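Local coordinates for protein 2-oxoadipate dioxygenase/decarboxylase, chloroplastic/amyloplastic (Oryza sativa, PDB 6W1K) that uses iron(II) and molecular oxygen to decarboxylate and hydroxylate 2-oxoadipate, giving (R)-2-hydroxyglutarate in the plastid breakdown of lysine, at residues A[42-47]-A[264-269]; A[121-126]-A[301-306]; A[208-213]-A[240-245]. All coordinates share one frame; numbering follows the deposited sequence.

Interaction 1: A[42-47]-A[264-269]. With NI (nickel (II) ion), chain E; OOG (2-oxoadipic acid), chain F.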
loop_
_atom_site.group_PDB
_atom_site.type_symbol
_atom_site.label_atom_id
_atom_site.label_comp_id
_atom_site.label_asym_id
_atom_site.label_seq_id
_atom_site.Cartn_x
_atom_site.Cartn_y
_atom_site.Cartn_z
ATOM N N THR A 42 -16.050 -4.012 2.530
ATOM C CA THR A 42 -16.840 -5.187 2.879
ATOM C C THR A 42 -15.982 -6.261 3.524
ATOM O O THR A 42 -16.382 -6.871 4.518
ATOM C CB THR A 42 -17.533 -5.759 1.648
ATOM O OG1 THR A 42 -18.473 -4.809 1.176
ATOM C CG2 THR A 42 -18.272 -7.069 2.003
ATOM N N ILE A 43 -14.813 -6.530 2.941
ATOM C CA ILE A 43 -13.934 -7.563 3.478
ATOM C C ILE A 43 -13.525 -7.233 4.909
ATOM O O ILE A 43 -13.476 -8.121 5.762
ATOM C CB ILE A 43 -12.704 -7.742 2.569
ATOM C CG1 ILE A 43 -13.102 -8.486 1.302
ATOM C CG2 ILE A 43 -11.611 -8.572 3.263
ATOM C CD1 ILE A 43 -12.025 -8.550 0.228
ATOM N N LEU A 44 -13.200 -5.962 5.190
ATOM C CA LEU A 44 -12.849 -5.585 6.557
ATOM C C LEU A 44 -14.018 -5.802 7.516
ATOM O O LEU A 44 -13.834 -6.225 8.668
ATOM C CB LEU A 44 -12.377 -4.133 6.578
ATOM C CG LEU A 44 -10.988 -3.886 5.988
ATOM C CD1 LEU A 44 -10.790 -2.410 5.716
ATOM C CD2 LEU A 44 -9.917 -4.415 6.937
ATOM N N GLU A 45 -15.237 -5.548 7.058
ATOM C CA GLU A 45 -16.388 -5.863 7.898
ATOM C C GLU A 45 -16.533 -7.372 8.084
ATOM O O GLU A 45 -16.855 -7.840 9.186
ATOM C CB GLU A 45 -17.654 -5.260 7.291
ATOM C CG GLU A 45 -17.646 -3.729 7.300
ATOM C CD GLU A 45 -18.777 -3.095 6.489
ATOM O OE1 GLU A 45 -19.455 -3.825 5.729
ATOM O OE2 GLU A 45 -18.981 -1.859 6.616
ATOM N N LEU A 46 -16.318 -8.150 7.019
ATOM C CA LEU A 46 -16.495 -9.598 7.128
ATOM C C LEU A 46 -15.475 -10.215 8.081
ATOM O O LEU A 46 -15.787 -11.152 8.830
ATOM C CB LEU A 46 -16.379 -10.247 5.748
ATOM C CG LEU A 46 -17.556 -10.056 4.785
ATOM C CD1 LEU A 46 -17.166 -10.544 3.374
ATOM C CD2 LEU A 46 -18.812 -10.769 5.272
ATOM N N VAL A 47 -14.239 -9.735 8.029
ATOM C CA VAL A 47 -13.207 -10.262 8.909
ATOM C C VAL A 47 -13.511 -9.905 10.358
ATOM O O VAL A 47 -13.325 -10.721 11.268
ATOM C CB VAL A 47 -11.833 -9.730 8.463
ATOM C CG1 VAL A 47 -10.781 -10.087 9.510
ATOM C CG2 VAL A 47 -11.474 -10.280 7.074
ATOM N N SER A 264 -8.638 1.228 -5.767
ATOM C CA SER A 264 -7.647 0.565 -4.928
ATOM C C SER A 264 -8.093 -0.853 -4.619
ATOM O O SER A 264 -9.133 -1.329 -5.075
ATOM C CB SER A 264 -7.423 1.373 -3.657
ATOM O OG SER A 264 -6.913 2.650 -3.995
ATOM N N TYR A 265 -7.267 -1.547 -3.845
ATOM C CA TYR A 265 -7.501 -2.940 -3.521
ATOM C C TYR A 265 -7.081 -3.141 -2.080
ATOM O O TYR A 265 -6.712 -2.187 -1.387
ATOM C CB TYR A 265 -6.747 -3.875 -4.464
ATOM C CG TYR A 265 -5.219 -3.790 -4.430
ATOM C CD1 TYR A 265 -4.546 -2.887 -5.234
ATOM C CD2 TYR A 265 -4.460 -4.633 -3.631
ATOM C CE1 TYR A 265 -3.183 -2.805 -5.247
ATOM C CE2 TYR A 265 -3.072 -4.551 -3.635
ATOM C CZ TYR A 265 -2.446 -3.626 -4.451
ATOM O OH TYR A 265 -1.078 -3.511 -4.497
ATOM N N ILE A 266 -7.182 -4.374 -1.601
ATOM C CA ILE A 266 -6.751 -4.697 -0.247
ATOM C C ILE A 266 -5.862 -5.933 -0.300
ATOM O O ILE A 266 -6.092 -6.849 -1.099
ATOM C CB ILE A 266 -7.959 -4.889 0.708
ATOM C CG1 ILE A 266 -7.463 -5.107 2.146
ATOM C CG2 ILE A 266 -8.872 -6.051 0.284
ATOM C CD1 ILE A 266 -8.555 -4.956 3.257
ATOM N N GLU A 267 -4.830 -5.949 0.538
ATOM C CA GLU A 267 -3.871 -7.040 0.584
ATOM C C GLU A 267 -3.969 -7.743 1.938
ATOM O O GLU A 267 -4.506 -7.203 2.919
ATOM C CB GLU A 267 -2.458 -6.503 0.299
ATOM C CG GLU A 267 -1.366 -7.531 0.329
ATOM C CD GLU A 267 0.018 -6.902 0.470
ATOM O OE1 GLU A 267 0.279 -5.905 -0.221
ATOM O OE2 GLU A 267 0.847 -7.396 1.275
ATOM N N PHE A 268 -3.528 -9.005 1.942
ATOM C CA PHE A 268 -3.437 -9.848 3.133
ATOM C C PHE A 268 -2.041 -10.456 3.186
ATOM O O PHE A 268 -1.526 -10.940 2.171
ATOM C CB PHE A 268 -4.520 -10.928 3.108
ATOM C CG PHE A 268 -5.764 -10.499 2.380
ATOM C CD1 PHE A 268 -6.630 -9.565 2.935
ATOM C CD2 PHE A 268 -6.069 -11.045 1.138
ATOM C CE1 PHE A 268 -7.788 -9.176 2.257
ATOM C CE2 PHE A 268 -7.211 -10.668 0.455
ATOM C CZ PHE A 268 -8.069 -9.726 1.005
ATOM N N ALA A 269 -1.410 -10.388 4.350
ATOM C CA ALA A 269 -0.022 -10.798 4.457
ATOM C C ALA A 269 0.203 -11.605 5.718
ATOM O O ALA A 269 -0.330 -11.290 6.791
ATOM C CB ALA A 269 0.920 -9.589 4.427
HETATM NI NI NI E . 1.340 -4.324 -0.182
HETATM C C2 OOG F . 2.421 -1.652 -4.138
HETATM C C3 OOG F . 2.607 -3.139 -4.446
HETATM C C4 OOG F . 3.752 -3.713 -3.604
HETATM C C6 OOG F . 3.825 -5.260 -1.456
HETATM O O4 OOG F . 4.906 -5.792 -1.814
HETATM O O3 OOG F . 3.179 -5.749 -0.504
HETATM C C5 OOG F . 3.299 -4.025 -2.178
HETATM C C1 OOG F . 1.445 -0.981 -5.116
HETATM O O1 OOG F . 1.429 0.196 -5.224
HETATM O O2 OOG F . 0.558 -1.730 -5.890
HETATM O O5 OOG F . 2.541 -3.314 -1.620
#

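Interaction 2: A[121-126]-A[301-306]. With OOG (2-oxoadipic acid), chain F.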
loop_
_atom_site.group_PDB
_atom_site.type_symbol
_atom_site.label_atom_id
_atom_site.label_comp_id
_atom_site.label_asym_id
_atom_site.label_seq_id
_atom_site.Cartn_x
_atom_site.Cartn_y
_atom_site.Cartn_z
ATOM N N ARG A 121 3.616 -0.214 8.677
ATOM C CA ARG A 121 4.709 0.113 7.779
ATOM C C ARG A 121 4.146 0.913 6.613
ATOM O O ARG A 121 2.940 0.911 6.351
ATOM C CB ARG A 121 5.422 -1.155 7.286
ATOM C CG ARG A 121 5.957 -2.089 8.397
ATOM C CD ARG A 121 6.230 -3.440 7.764
ATOM N NE ARG A 121 6.613 -4.496 8.684
ATOM C CZ ARG A 121 5.768 -5.214 9.411
ATOM N NH1 ARG A 121 4.453 -4.987 9.336
ATOM N NH2 ARG A 121 6.235 -6.155 10.202
ATOM N N ILE A 122 5.024 1.629 5.915
ATOM C CA ILE A 122 4.625 2.390 4.738
ATOM C C ILE A 122 5.485 1.961 3.555
ATOM O O ILE A 122 6.705 1.885 3.667
ATOM C CB ILE A 122 4.735 3.920 4.954
ATOM C CG1 ILE A 122 4.046 4.366 6.242
ATOM C CG2 ILE A 122 4.140 4.630 3.743
ATOM C CD1 ILE A 122 2.575 4.368 6.195
ATOM N N PHE A 123 4.840 1.675 2.424
ATOM C CA PHE A 123 5.496 1.271 1.180
ATOM C C PHE A 123 5.157 2.356 0.157
ATOM O O PHE A 123 3.976 2.605 -0.091
ATOM C CB PHE A 123 4.989 -0.114 0.732
ATOM C CG PHE A 123 5.700 -0.689 -0.459
ATOM C CD1 PHE A 123 5.418 -0.234 -1.754
ATOM C CD2 PHE A 123 6.634 -1.704 -0.292
ATOM C CE1 PHE A 123 6.079 -0.789 -2.865
ATOM C CE2 PHE A 123 7.301 -2.257 -1.387
ATOM C CZ PHE A 123 7.031 -1.796 -2.671
ATOM N N ILE A 124 6.174 3.046 -0.384
ATOM C CA ILE A 124 5.946 4.159 -1.305
ATOM C C ILE A 124 6.757 3.887 -2.566
ATOM O O ILE A 124 7.977 3.693 -2.493
ATOM C CB ILE A 124 6.348 5.519 -0.726
ATOM C CG1 ILE A 124 5.681 5.739 0.638
ATOM C CG2 ILE A 124 5.922 6.602 -1.684
ATOM C CD1 ILE A 124 6.140 6.987 1.381
ATOM N N SER A 125 6.089 3.843 -3.690
ATOM C CA SER A 125 6.764 3.611 -4.959
ATOM C C SER A 125 6.670 4.880 -5.803
ATOM O O SER A 125 5.867 5.787 -5.528
ATOM C CB SER A 125 6.165 2.397 -5.658
ATOM O OG SER A 125 4.802 2.583 -5.921
ATOM N N GLU A 126 7.556 4.975 -6.792
ATOM C CA GLU A 126 7.475 6.043 -7.775
ATOM C C GLU A 126 7.771 5.506 -9.169
ATOM O O GLU A 126 8.603 4.619 -9.341
ATOM C CB GLU A 126 8.453 7.190 -7.462
ATOM C CG GLU A 126 9.925 6.842 -7.577
ATOM C CD GLU A 126 10.864 7.951 -7.068
ATOM O OE1 GLU A 126 10.409 8.935 -6.433
ATOM O OE2 GLU A 126 12.075 7.826 -7.300
ATOM N N LYS A 301 4.351 -8.737 -8.581
ATOM C CA LYS A 301 3.087 -9.297 -9.044
ATOM C C LYS A 301 1.888 -8.648 -8.362
ATOM O O LYS A 301 0.802 -8.573 -8.949
ATOM C CB LYS A 301 3.075 -10.810 -8.807
ATOM C CG LYS A 301 4.233 -11.580 -9.475
ATOM C CD LYS A 301 4.041 -11.654 -11.011
ATOM C CE LYS A 301 5.255 -12.292 -11.731
ATOM N NZ LYS A 301 6.012 -11.306 -12.572
ATOM N N ILE A 302 2.075 -8.136 -7.152
ATOM C CA ILE A 302 0.984 -7.487 -6.437
ATOM C C ILE A 302 0.653 -6.149 -7.078
ATOM O O ILE A 302 -0.509 -5.728 -7.057
ATOM C CB ILE A 302 1.350 -7.335 -4.946
ATOM C CG1 ILE A 302 1.468 -8.717 -4.305
ATOM C CG2 ILE A 302 0.307 -6.521 -4.177
ATOM C CD1 ILE A 302 2.076 -8.710 -2.906
ATOM N N PHE A 303 1.646 -5.482 -7.700
ATOM C CA PHE A 303 1.369 -4.248 -8.440
ATOM C C PHE A 303 0.251 -4.459 -9.461
ATOM O O PHE A 303 -0.449 -3.513 -9.834
ATOM C CB PHE A 303 2.615 -3.740 -9.202
ATOM C CG PHE A 303 3.564 -2.914 -8.367
ATOM C CD1 PHE A 303 3.160 -1.703 -7.808
ATOM C CD2 PHE A 303 4.863 -3.342 -8.156
ATOM C CE1 PHE A 303 4.031 -0.949 -7.040
ATOM C CE2 PHE A 303 5.744 -2.595 -7.373
ATOM C CZ PHE A 303 5.327 -1.395 -6.819
ATOM N N GLU A 304 0.099 -5.683 -9.944
ATOM C CA GLU A 304 -0.830 -5.963 -11.018
ATOM C C GLU A 304 -2.265 -6.149 -10.536
ATOM O O GLU A 304 -3.163 -6.380 -11.366
ATOM C CB GLU A 304 -0.325 -7.183 -11.793
ATOM C CG GLU A 304 1.015 -6.890 -12.490
ATOM C CD GLU A 304 1.481 -7.992 -13.414
ATOM O OE1 GLU A 304 0.618 -8.607 -14.080
ATOM O OE2 GLU A 304 2.715 -8.230 -13.471
ATOM N N SER A 305 -2.519 -5.991 -9.241
ATOM C CA SER A 305 -3.889 -5.996 -8.746
ATOM C C SER A 305 -4.731 -4.906 -9.390
ATOM O O SER A 305 -5.956 -5.042 -9.450
ATOM C CB SER A 305 -3.883 -5.826 -7.235
ATOM O OG SER A 305 -3.112 -6.860 -6.635
ATOM N N THR A 306 -4.109 -3.848 -9.888
ATOM C CA THR A 306 -4.834 -2.776 -10.534
ATOM C C THR A 306 -4.783 -2.865 -12.050
ATOM O O THR A 306 -5.358 -1.991 -12.718
ATOM C CB THR A 306 -4.286 -1.403 -10.100
ATOM O OG1 THR A 306 -2.853 -1.386 -10.219
ATOM C CG2 THR A 306 -4.704 -1.051 -8.675
HETATM C C2 OOG F . 2.421 -1.652 -4.138
HETATM C C3 OOG F . 2.607 -3.139 -4.446
HETATM C C4 OOG F . 3.752 -3.713 -3.604
HETATM C C6 OOG F . 3.825 -5.260 -1.456
HETATM O O4 OOG F . 4.906 -5.792 -1.814
HETATM O O3 OOG F . 3.179 -5.749 -0.504
HETATM C C5 OOG F . 3.299 -4.025 -2.178
HETATM C C1 OOG F . 1.445 -0.981 -5.116
HETATM O O1 OOG F . 1.429 0.196 -5.224
HETATM O O2 OOG F . 0.558 -1.730 -5.890
HETATM O O5 OOG F . 2.541 -3.314 -1.620
#

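Interaction 3: A[208-213]-A[240-245]. With OOG (2-oxoadipic acid), chain F; SO4 (sulfate ion), chain H.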
loop_
_atom_site.group_PDB
_atom_site.type_symbol
_atom_site.label_atom_id
_atom_site.label_comp_id
_atom_site.label_asym_id
_atom_site.label_seq_id
_atom_site.Cartn_x
_atom_site.Cartn_y
_atom_site.Cartn_z
ATOM N N ARG A 208 -6.442 -16.868 10.495
ATOM C CA ARG A 208 -5.093 -16.357 10.713
ATOM C C ARG A 208 -4.070 -17.029 9.799
ATOM O O ARG A 208 -3.020 -16.439 9.522
ATOM C CB ARG A 208 -4.690 -16.550 12.177
ATOM C CG ARG A 208 -4.363 -17.981 12.562
ATOM C CD ARG A 208 -4.072 -18.031 14.066
ATOM N NE ARG A 208 -3.686 -19.362 14.514
ATOM C CZ ARG A 208 -4.543 -20.344 14.761
ATOM N NH1 ARG A 208 -5.843 -20.150 14.606
ATOM N NH2 ARG A 208 -4.096 -21.525 15.158
ATOM N N SER A 209 -4.338 -18.246 9.340
ATOM C CA SER A 209 -3.522 -18.849 8.299
ATOM C C SER A 209 -3.955 -18.306 6.939
ATOM O O SER A 209 -5.146 -18.318 6.611
ATOM C CB SER A 209 -3.647 -20.371 8.326
ATOM O OG SER A 209 -3.044 -20.915 7.165
ATOM N N ILE A 210 -2.989 -17.832 6.150
ATOM C CA ILE A 210 -3.355 -17.064 4.956
ATOM C C ILE A 210 -4.035 -17.951 3.917
ATOM O O ILE A 210 -4.895 -17.484 3.157
ATOM C CB ILE A 210 -2.117 -16.350 4.376
ATOM C CG1 ILE A 210 -2.565 -15.330 3.315
ATOM C CG2 ILE A 210 -1.121 -17.352 3.876
ATOM C CD1 ILE A 210 -1.538 -14.228 3.076
ATOM N N ASN A 211 -3.687 -19.235 3.866
ATOM C CA ASN A 211 -4.355 -20.130 2.927
ATOM C C ASN A 211 -5.831 -20.273 3.269
ATOM O O ASN A 211 -6.691 -20.253 2.376
ATOM C CB ASN A 211 -3.668 -21.491 2.907
ATOM C CG ASN A 211 -2.454 -21.522 1.991
ATOM O OD1 ASN A 211 -2.476 -20.964 0.891
ATOM N ND2 ASN A 211 -1.387 -22.179 2.442
ATOM N N LYS A 212 -6.133 -20.356 4.553
ATOM C CA LYS A 212 -7.518 -20.388 5.054
ATOM C C LYS A 212 -8.145 -19.022 4.786
ATOM O O LYS A 212 -9.287 -18.978 4.381
ATOM C CB LYS A 212 -7.562 -20.679 6.551
ATOM C CG LYS A 212 -7.974 -22.091 6.918
ATOM C CD LYS A 212 -6.861 -23.079 6.778
ATOM C CE LYS A 212 -7.236 -24.460 7.278
ATOM N NZ LYS A 212 -7.359 -24.494 8.753
ATOM N N PHE A 213 -7.402 -17.940 5.007
ATOM C CA PHE A 213 -7.913 -16.598 4.758
ATOM C C PHE A 213 -8.318 -16.429 3.294
ATOM O O PHE A 213 -9.399 -15.920 2.991
ATOM C CB PHE A 213 -6.873 -15.534 5.129
ATOM C CG PHE A 213 -7.433 -14.143 5.125
ATOM C CD1 PHE A 213 -7.854 -13.556 6.311
ATOM C CD2 PHE A 213 -7.584 -13.427 3.930
ATOM C CE1 PHE A 213 -8.398 -12.299 6.317
ATOM C CE2 PHE A 213 -8.150 -12.176 3.935
ATOM C CZ PHE A 213 -8.540 -11.598 5.139
ATOM N N GLN A 240 4.332 -14.245 2.890
ATOM C CA GLN A 240 3.310 -14.783 2.001
ATOM C C GLN A 240 2.191 -13.760 1.867
ATOM O O GLN A 240 1.646 -13.283 2.869
ATOM C CB GLN A 240 2.789 -16.123 2.534
ATOM C CG GLN A 240 3.898 -17.034 3.040
ATOM C CD GLN A 240 3.452 -18.484 3.240
ATOM O OE1 GLN A 240 2.265 -18.803 3.169
ATOM N NE2 GLN A 240 4.415 -19.363 3.504
ATOM N N GLN A 241 1.852 -13.414 0.629
ATOM C CA GLN A 241 0.974 -12.273 0.393
ATOM C C GLN A 241 -0.062 -12.617 -0.656
ATOM O O GLN A 241 0.222 -13.362 -1.599
ATOM C CB GLN A 241 1.774 -11.063 -0.045
ATOM C CG GLN A 241 2.755 -10.541 0.993
ATOM C CD GLN A 241 3.673 -9.490 0.408
ATOM O OE1 GLN A 241 4.773 -9.784 -0.067
ATOM N NE2 GLN A 241 3.226 -8.248 0.452
ATOM N N SER A 242 -1.276 -12.110 -0.452
ATOM C CA SER A 242 -2.353 -12.192 -1.436
ATOM C C SER A 242 -3.068 -10.846 -1.458
ATOM O O SER A 242 -2.901 -10.021 -0.553
ATOM C CB SER A 242 -3.317 -13.337 -1.116
ATOM O OG SER A 242 -3.862 -13.177 0.174
ATOM N N SER A 243 -3.860 -10.613 -2.505
ATOM C CA SER A 243 -4.498 -9.315 -2.702
ATOM C C SER A 243 -5.749 -9.499 -3.550
ATOM O O SER A 243 -5.816 -10.410 -4.373
ATOM C CB SER A 243 -3.590 -8.297 -3.404
ATOM O OG SER A 243 -3.307 -8.675 -4.730
ATOM N N THR A 244 -6.740 -8.629 -3.340
ATOM C CA THR A 244 -7.919 -8.638 -4.183
ATOM C C THR A 244 -7.606 -7.934 -5.497
ATOM O O THR A 244 -6.659 -7.147 -5.605
ATOM C CB THR A 244 -9.106 -7.942 -3.515
ATOM O OG1 THR A 244 -8.728 -6.618 -3.125
ATOM C CG2 THR A 244 -9.614 -8.718 -2.314
ATOM N N VAL A 245 -8.411 -8.250 -6.507
ATOM C CA VAL A 245 -8.484 -7.422 -7.701
ATOM C C VAL A 245 -9.102 -6.082 -7.333
ATOM O O VAL A 245 -10.131 -6.021 -6.644
ATOM C CB VAL A 245 -9.295 -8.142 -8.787
ATOM C CG1 VAL A 245 -9.416 -7.275 -10.039
ATOM C CG2 VAL A 245 -8.641 -9.487 -9.110
HETATM C C2 OOG F . 2.421 -1.652 -4.138
HETATM C C3 OOG F . 2.607 -3.139 -4.446
HETATM C C4 OOG F . 3.752 -3.713 -3.604
HETATM C C6 OOG F . 3.825 -5.260 -1.456
HETATM O O4 OOG F . 4.906 -5.792 -1.814
HETATM O O3 OOG F . 3.179 -5.749 -0.504
HETATM C C5 OOG F . 3.299 -4.025 -2.178
HETATM C C1 OOG F . 1.445 -0.981 -5.116
HETATM O O1 OOG F . 1.429 0.196 -5.224
HETATM O O2 OOG F . 0.558 -1.730 -5.890
HETATM O O5 OOG F . 2.541 -3.314 -1.620
HETATM S S SO4 H . -7.848 -23.322 15.122
HETATM O O1 SO4 H . -6.677 -23.507 15.978
HETATM O O2 SO4 H . -8.584 -22.132 15.548
HETATM O O3 SO4 H . -7.420 -23.175 13.731
HETATM O O4 SO4 H . -8.718 -24.490 15.251
HETATM O O HOH W 1 1.656 -21.289 2.537
#

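Interaction 1: A[42-47]-A[264-269]
Ile-43 and Leu-44 of helix 38-51 pack against Ile-266 and Phe-268 on one face of strand 258-271, while Tyr-265 and Glu-267, alternating with them, reach metal and substrate from the other face. Strand 258-271 belongs to the mixed sheet, consistent with the vicinal-oxygen-chelate-like family of this enzyme. Glu-267 completes a two-histidine, one-carboxylate metal site with His-59 and His-195, in which nickel occupies the place of the native iron(II). The helix and strand segments run at 38° to each other, their axes no nearer than 10.5 Å, and apolar side chains fill the interval. Ile-43 splits its branches between two partners: CD1 meets Ile-266 CG2 at 4.0 Å, and CG2 lies obliquely to the Phe-268 ring, 4.0 Å from CE1. In Ile-266, CG1 stands anti to the backbone N (chi1 -175°), which carries CD1 out to Leu-44 CG at 3.8 Å. Behind this apolar layer, the keto acid end of 2-oxoadipate chelates nickel through O5 at 2.1 Å and, more loosely, O3 at 2.4 Å. Its other carboxylate is held by Tyr-265, whose OH donates to O2 over 2.8 Å, with O2 in the ring plane at the edge; Arg-63 also binds the substrate. A phenylalanine in place of Tyr-265 would probably leave substrate O2 without this donor and the far end of the chain freer to turn. Glu-267, fully extended, delivers OE1 to nickel at 1.9 Å.

Interaction 2: A[121-126]-A[301-306]
Ser-125 and Phe-303 mark the nearest approach of the two backbones, yet their CA atoms are still 10.1 Å apart, so the contact depends on side chains reaching inward. Segment 121-126 is an extended strand of the sheet, between strands 57-65 and 97-103. Across the substrate, Lys-301 and Ile-302 are helical and 303-306 form a 3-10 segment, with Glu-304 N bonded to Lys-301 O and Ser-305 N to Ile-302 O. Ile-302 O is gripped twice, because Ser-305 OG also donates to it at 2.9 Å, in the carbonyl plane on a lone pair.

The Phe-303 ring does most of the bridging. Its CZ comes to the edge of the Phe-123 ring, near that ring's plane, 4.1 Å from CE1. Ser-125 OG in turn lies at the edge of Phe-303, 3.8 Å from CE1; this buried hydroxyl finds its polar partner in Tyr-182 OH. Phe-123 has CG anti to the backbone N (chi1 -174°), which projects the ring from the strand toward the substrate. Both rings offer a face to 2-oxoadipate: its C4 lies over Phe-123, 3.8 Å from CE1, and its C3 sits 3.6 Å above the plane of Phe-303, offset toward the rim. Fit is tight at the carboxylate remote from the metal, where Phe-303 CE1 is 3.2 Å from substrate C1. Ile-302 CD1 approaches the metal-bound end, 4.0 Å from substrate O3. The substrate's methylene chain is thus lined by aromatic faces from the sheet and from the C-terminal helical turn, an apolar middle to the 2-oxoadipate pocket between its polar ends.

Interaction 3: A[208-213]-A[240-245]
Ile-210, in the first turn of helix 210-219, packs against Gln-240 and Ser-242 on the outer face of strand 239-243, a strand of the sheet that carries the active site. With CG1 anti to the backbone N (chi1 -168°), its CD1 extends onto the strand backbone, 3.3 Å from Gln-240 O, a close carbon-to-oxygen approach. Ser-242 OG borders the same methyl at 3.9 Å and is hydrogen-bonded to Asn-214, one turn further along the helix. The other branch, Ile-210 CG2, lies 3.8 Å from Gln-240 OE1. A water donates to Gln-240 OE1 over 2.6 Å and receives a weak bond from Asn-211 ND2, linking the two polar ends, while Gln-240 NE2 is taken up by Gly-237 O. Between Gln-240 and Ser-242, which point toward the helix, the beta alternation turns Gln-241 away, into the 2-oxoadipate pocket. Its NE2 makes a short but bent, weak hydrogen bond to substrate O3 (2.7 Å, 127° at the hydrogen) and also bonds Glu-267 OE2. Asn-298 bonds Gln-241 OE1, so both ends of the amide are engaged, which should fix its rotation. Ser-209 occupies the N-cap position of the helix, its O accepting from Phe-213 N, and Ile-210 N bonds Glu-270 OE1 of strand 258-271. Just ahead, exposed Arg-208 NH2 weakly bonds O1 of a sulfate, likely a crystallisation additive, at 3.4 Å.

How the interactions relate
From the N terminus, helix segment 42-47 comes first and waits until 264-269 for its partner, so interaction 1 closes a long loop. Strand segment 121-126 lies inside that loop but meets 301-306 beyond it, so interaction 2 closes a second loop that crosses the first. Interaction 3, from 208-213 to 240-245, is a short excursion nested within both. Segments 240-245 and 264-269 are on neighbouring strands, joined through Ser-242 O and Phe-268 N, and the rings of Phe-213 and Phe-268 meet on the side facing the helices. Ser-305 OG to Ser-243 OG ties interaction 2 to interaction 3. Together they bind outer helices, central sheet and C-terminal turn around one metal and substrate site.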